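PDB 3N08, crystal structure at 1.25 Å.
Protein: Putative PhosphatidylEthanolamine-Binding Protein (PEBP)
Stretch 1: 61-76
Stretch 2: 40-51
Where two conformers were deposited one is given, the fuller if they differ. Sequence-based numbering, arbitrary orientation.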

# COMPACT_ATOMS: atom_id res chain seq x y z
N GLY B 61 -25.06 9.56 -2.61
CA GLY B 61 -24.39 8.45 -3.26
C GLY B 61 -23.29 7.77 -2.47
O GLY B 61 -22.42 7.11 -3.07
N LEU B 62 -23.32 7.90 -1.14
CA LEU B 62 -22.25 7.32 -0.31
C LEU B 62 -22.80 6.79 0.99
O LEU B 62 -23.32 7.53 1.79
CB LEU B 62 -21.18 8.38 -0.03
CG LEU B 62 -19.84 7.88 0.53
CD1 LEU B 62 -19.17 6.89 -0.43
CD2 LEU B 62 -18.89 9.04 0.79
N TRP B 63 -22.65 5.48 1.19
CA TRP B 63 -23.10 4.83 2.42
C TRP B 63 -21.90 4.36 3.25
O TRP B 63 -21.05 3.60 2.75
CB TRP B 63 -23.99 3.65 2.08
CG TRP B 63 -24.84 3.20 3.22
CD1 TRP B 63 -24.50 2.36 4.24
CD2 TRP B 63 -26.19 3.58 3.44
NE1 TRP B 63 -25.57 2.21 5.11
CE2 TRP B 63 -26.63 2.94 4.62
CE3 TRP B 63 -27.09 4.39 2.74
CZ2 TRP B 63 -27.91 3.10 5.12
CZ3 TRP B 63 -28.36 4.55 3.24
CH2 TRP B 63 -28.76 3.91 4.42
N ILE B 64 -21.81 4.83 4.49
CA ILE B 64 -20.72 4.46 5.38
C ILE B 64 -21.08 3.17 6.09
O ILE B 64 -22.13 3.08 6.76
CB ILE B 64 -20.46 5.57 6.43
CG1 ILE B 64 -20.14 6.91 5.77
CG2 ILE B 64 -19.36 5.13 7.38
CD1 ILE B 64 -19.18 6.88 4.63
N HIS B 65 -20.23 2.18 5.91
CA HIS B 65 -20.43 0.87 6.49
C HIS B 65 -19.71 0.64 7.82
O HIS B 65 -20.10 -0.23 8.57
CB HIS B 65 -20.05 -0.23 5.48
CG HIS B 65 -21.09 -0.44 4.42
ND1 HIS B 65 -21.97 -1.50 4.45
CD2 HIS B 65 -21.48 0.35 3.40
CE1 HIS B 65 -22.82 -1.39 3.45
NE2 HIS B 65 -22.55 -0.28 2.79
N TRP B 66 -18.65 1.39 8.09
CA TRP B 66 -17.88 1.19 9.32
C TRP B 66 -17.01 2.40 9.58
O TRP B 66 -16.32 2.87 8.66
CB TRP B 66 -17.00 -0.06 9.20
CG TRP B 66 -16.61 -0.73 10.49
CD1 TRP B 66 -17.10 -0.49 11.74
CD2 TRP B 66 -15.66 -1.79 10.62
NE1 TRP B 66 -16.49 -1.34 12.65
CE2 TRP B 66 -15.61 -2.15 11.98
CE3 TRP B 66 -14.84 -2.47 9.72
CZ2 TRP B 66 -14.76 -3.17 12.47
CZ3 TRP B 66 -14.01 -3.49 10.19
CH2 TRP B 66 -13.98 -3.82 11.56
N ILE B 67 -16.98 2.84 10.83
CA ILE B 67 -16.03 3.82 11.31
C ILE B 67 -15.37 3.28 12.57
O ILE B 67 -16.06 2.90 13.54
CB ILE B 67 -16.75 5.14 11.65
CG1 ILE B 67 -17.28 5.79 10.37
CG2 ILE B 67 -15.82 6.08 12.42
CD1 ILE B 67 -18.00 7.11 10.60
N VAL B 68 -14.05 3.36 12.57
CA VAL B 68 -13.26 3.03 13.76
C VAL B 68 -12.18 4.09 13.91
O VAL B 68 -11.51 4.42 12.96
CB VAL B 68 -12.58 1.65 13.66
CG1 VAL B 68 -11.83 1.32 14.94
CG2 VAL B 68 -13.59 0.57 13.36
N TYR B 69 -12.00 4.63 15.11
CA TYR B 69 -10.91 5.56 15.31
C TYR B 69 -10.24 5.31 16.66
O TYR B 69 -10.75 4.58 17.50
CB TYR B 69 -11.37 7.02 15.14
CG TYR B 69 -12.19 7.59 16.27
CD1 TYR B 69 -13.57 7.45 16.31
CD2 TYR B 69 -11.57 8.30 17.29
CE1 TYR B 69 -14.32 7.99 17.35
CE2 TYR B 69 -12.30 8.83 18.32
CZ TYR B 69 -13.66 8.69 18.33
OH TYR B 69 -14.36 9.24 19.38
N ASN B 70 -9.08 5.94 16.84
CA ASN B 70 -8.26 5.73 18.01
C ASN B 70 -7.79 4.29 18.15
O ASN B 70 -7.56 3.81 19.25
CB ASN B 70 -8.93 6.25 19.28
CG ASN B 70 -8.74 7.75 19.47
OD1 ASN B 70 -8.04 8.42 18.69
ND2 ASN B 70 -9.35 8.28 20.51
N LEU B 71 -7.63 3.62 17.02
CA LEU B 71 -6.93 2.35 17.02
C LEU B 71 -5.48 2.54 17.38
O LEU B 71 -4.87 3.55 17.02
CB LEU B 71 -6.97 1.75 15.63
CG LEU B 71 -8.23 1.02 15.25
CD1 LEU B 71 -8.29 0.93 13.73
CD2 LEU B 71 -8.27 -0.38 15.90
N SER B 72 -4.91 1.56 18.08
CA SER B 72 -3.46 1.57 18.31
C SER B 72 -2.69 1.55 16.99
O SER B 72 -3.02 0.80 16.10
CB SER B 72 -3.06 0.35 19.12
OG SER B 72 -1.65 0.27 19.16
N PRO B 73 -1.63 2.35 16.90
CA PRO B 73 -0.85 2.34 15.67
C PRO B 73 -0.05 1.07 15.50
O PRO B 73 0.48 0.87 14.39
CB PRO B 73 0.06 3.56 15.82
CG PRO B 73 0.11 3.82 17.29
CD PRO B 73 -1.22 3.42 17.82
N VAL B 74 0.05 0.23 16.53
CA VAL B 74 0.67 -1.09 16.38
C VAL B 74 -0.35 -2.23 16.35
O VAL B 74 0.01 -3.38 16.55
CB VAL B 74 1.77 -1.33 17.47
CG1 VAL B 74 2.84 -0.24 17.37
CG2 VAL B 74 1.19 -1.38 18.88
N VAL B 75 -1.61 -1.91 16.10
CA VAL B 75 -2.66 -2.93 16.18
C VAL B 75 -2.38 -4.12 15.25
O VAL B 75 -2.74 -5.26 15.55
CB VAL B 75 -4.06 -2.33 15.92
CG1 VAL B 75 -4.23 -1.92 14.48
CG2 VAL B 75 -5.15 -3.33 16.34
N SER B 76 -1.71 -3.85 14.15
CA SER B 76 -1.34 -4.87 13.15
C SER B 76 -2.55 -5.52 12.47
O SER B 76 -2.95 -5.10 11.40
CB SER B 76 -0.42 -5.92 13.77
OG SER B 76 0.29 -6.63 12.77
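Stretch 2 (40-51) EAKSLVLIVEDP

Stretch 2 runs as a β-strand from Ser-43 to Asp-50 alongside the strand that begins at Trp-63 in stretch 1. The N-to-C directions of the two strands differ by 151°, so the pairing is antiparallel with a marked twist, and their axes approach to 4.4 Å. The register sets Pro-51 near Leu-62 at one end and Ser-43 near Pro-73 at the other. Together the two stretches bury 1050 Å².

The backbone ladder satisfies most of the inward-facing amides and carbonyls. At one end Trp-63 and Asp-50 bond reciprocally: Trp-63 N donates to Asp-50 O at 3.0 Å with an N-H...O angle of 172°, and Asp-50 N donates to Trp-63 O at 2.8 Å. In the middle, Val-68 N to Leu-46 O (2.9 Å, 167°) and Leu-46 N to Val-68 O (2.8 Å, 173°) form another nearly linear pair. Val-48 N gives its proton to Trp-66 O at 2.8 Å.

Between Ile-64 and Trp-66 the register slips by one residue, a β-bulge centred on His-65, whose psi of -23° departs from extended geometry. In consequence one carbonyl serves two amides: Val-48 O accepts from His-65 N at 2.7 Å and, weakly, from Trp-66 N at 3.3 Å. A second bulge lies between Val-68 and Leu-71, where Asn-70 adopts phi/psi of 61/30° and the chain turns a corner. Pairing resumes with Leu-44 N to Leu-71 O at 2.9 Å and Leu-71 N to Leu-44 O at 3.0 Å. Asn-70 N lies 3.3 Å from Leu-44 O, but the angle is too poor for a hydrogen bond. Its acceptor is a water, 2.8 Å from Asn-70 N, which in turn donates to Asn-70 OD1 (2.8 Å) and Ser-43 OG (2.9 Å). That water thus joins the strands where direct pairing is interrupted.

At the first bulge a second water links side chains, donating to Asp-50 OD2 at 2.7 Å and lying 2.7 Å from His-65 NE2. Glu-49 OE1, though 3.2 Å from Ile-64 CD1, has its polar partner elsewhere in the structure. Close approach alone is no evidence of bonding: Gly-61 O and Pro-51 O are 3.0 Å apart, yet both are acceptors. Gly-61 O does receive a CA-H...O contact from Pro-51 CA at 3.3 Å.

Side chains pack along the face shared by Trp-66, Val-68, Leu-71, Leu-44, Leu-46 and Val-48. Trp-66 CE3 meets Leu-46 CD2 at 3.8 Å, and Trp-66 CB meets Val-48 CG2 at 3.9 Å; Leu-71 CB and Leu-44 CB are also 3.8 Å apart. Ile-64, Ile-67, Ile-47 and Glu-49 point to the other face. Beyond Leu-71, a type I turn from Ser-72 to Val-75 is closed by Val-75 N to Ser-72 O at 3.1 Å, while Val-74 N donates to Ser-72 OG, also at 3.1 Å. It leaves Val-75 CG1 4.1 Å from Leu-44 CD1.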

# COMPACT_ATOMS: atom_id res chain seq x y z
N GLU B 40 5.78 7.92 13.83
CA GLU B 40 5.20 9.11 14.48
C GLU B 40 3.69 9.01 14.73
O GLU B 40 3.12 9.83 15.42
CB GLU B 40 5.49 10.34 13.62
CG GLU B 40 6.96 10.75 13.61
CD GLU B 40 7.57 10.79 15.01
OE1 GLU B 40 7.21 11.70 15.79
OE2 GLU B 40 8.40 9.91 15.33
N ALA B 41 3.05 8.01 14.14
CA ALA B 41 1.63 7.84 14.36
C ALA B 41 1.31 7.55 15.82
O ALA B 41 1.98 6.74 16.47
CB ALA B 41 1.10 6.70 13.46
N LYS B 42 0.30 8.23 16.33
CA LYS B 42 -0.23 7.91 17.66
C LYS B 42 -1.57 7.16 17.64
O LYS B 42 -1.97 6.60 18.64
CB LYS B 42 -0.38 9.17 18.51
CG LYS B 42 0.96 9.84 18.78
CD LYS B 42 0.85 10.97 19.79
CE LYS B 42 2.16 11.74 19.90
NZ LYS B 42 2.10 12.82 20.91
N SER B 43 -2.23 7.15 16.48
CA SER B 43 -3.48 6.41 16.35
C SER B 43 -3.75 6.15 14.89
O SER B 43 -3.16 6.79 14.01
CB SER B 43 -4.64 7.20 16.96
OG SER B 43 -4.95 8.38 16.22
N LEU B 44 -4.67 5.21 14.66
CA LEU B 44 -5.18 4.90 13.33
C LEU B 44 -6.69 5.06 13.29
O LEU B 44 -7.39 4.88 14.27
CB LEU B 44 -4.84 3.45 12.95
CG LEU B 44 -3.36 3.09 12.73
CD1 LEU B 44 -3.16 1.58 12.63
CD2 LEU B 44 -2.86 3.79 11.46
N VAL B 45 -7.16 5.38 12.09
CA VAL B 45 -8.57 5.52 11.76
C VAL B 45 -8.90 4.63 10.56
O VAL B 45 -8.10 4.54 9.62
CB VAL B 45 -8.88 6.97 11.38
CG1 VAL B 45 -10.33 7.14 10.95
CG2 VAL B 45 -8.51 7.90 12.54
N LEU B 46 -10.07 4.02 10.60
CA LEU B 46 -10.61 3.23 9.48
C LEU B 46 -11.99 3.72 9.10
O LEU B 46 -12.85 3.87 9.96
CB LEU B 46 -10.64 1.76 9.89
CG LEU B 46 -11.28 0.81 8.87
CD1 LEU B 46 -10.43 0.63 7.65
CD2 LEU B 46 -11.60 -0.54 9.47
N ILE B 47 -12.21 3.99 7.81
CA ILE B 47 -13.53 4.36 7.30
C ILE B 47 -13.83 3.43 6.12
O ILE B 47 -13.03 3.35 5.20
CB ILE B 47 -13.61 5.83 6.87
CG1 ILE B 47 -13.29 6.74 8.04
CG2 ILE B 47 -14.99 6.15 6.27
CD1 ILE B 47 -13.20 8.21 7.68
N VAL B 48 -14.98 2.75 6.15
CA VAL B 48 -15.37 1.87 5.06
C VAL B 48 -16.65 2.41 4.48
O VAL B 48 -17.62 2.66 5.20
CB VAL B 48 -15.59 0.43 5.55
CG1 VAL B 48 -15.93 -0.51 4.43
CG2 VAL B 48 -14.37 -0.06 6.33
N GLU B 49 -16.67 2.56 3.17
CA GLU B 49 -17.82 3.14 2.53
C GLU B 49 -18.09 2.57 1.15
O GLU B 49 -17.21 2.01 0.50
CB GLU B 49 -17.68 4.64 2.47
CG GLU B 49 -16.48 5.10 1.71
CD GLU B 49 -16.24 6.61 1.85
OE1 GLU B 49 -16.55 7.17 2.92
OE2 GLU B 49 -15.76 7.23 0.89
N ASP B 50 -19.34 2.78 0.71
CA ASP B 50 -19.86 2.27 -0.56
C ASP B 50 -20.37 3.44 -1.42
O ASP B 50 -21.42 4.00 -1.15
CB ASP B 50 -20.98 1.29 -0.25
CG ASP B 50 -21.65 0.70 -1.50
OD1 ASP B 50 -21.21 0.95 -2.64
OD2 ASP B 50 -22.62 -0.08 -1.30
N PRO B 51 -19.59 3.85 -2.42
CA PRO B 51 -20.01 4.94 -3.30
C PRO B 51 -20.99 4.46 -4.37
O PRO B 51 -21.41 5.25 -5.23
CB PRO B 51 -18.68 5.39 -3.92
CG PRO B 51 -17.89 4.09 -4.00
CD PRO B 51 -18.24 3.36 -2.74
O HOH W 1 -7.82 8.29 15.89
O HOH W 2 -24.11 0.69 0.81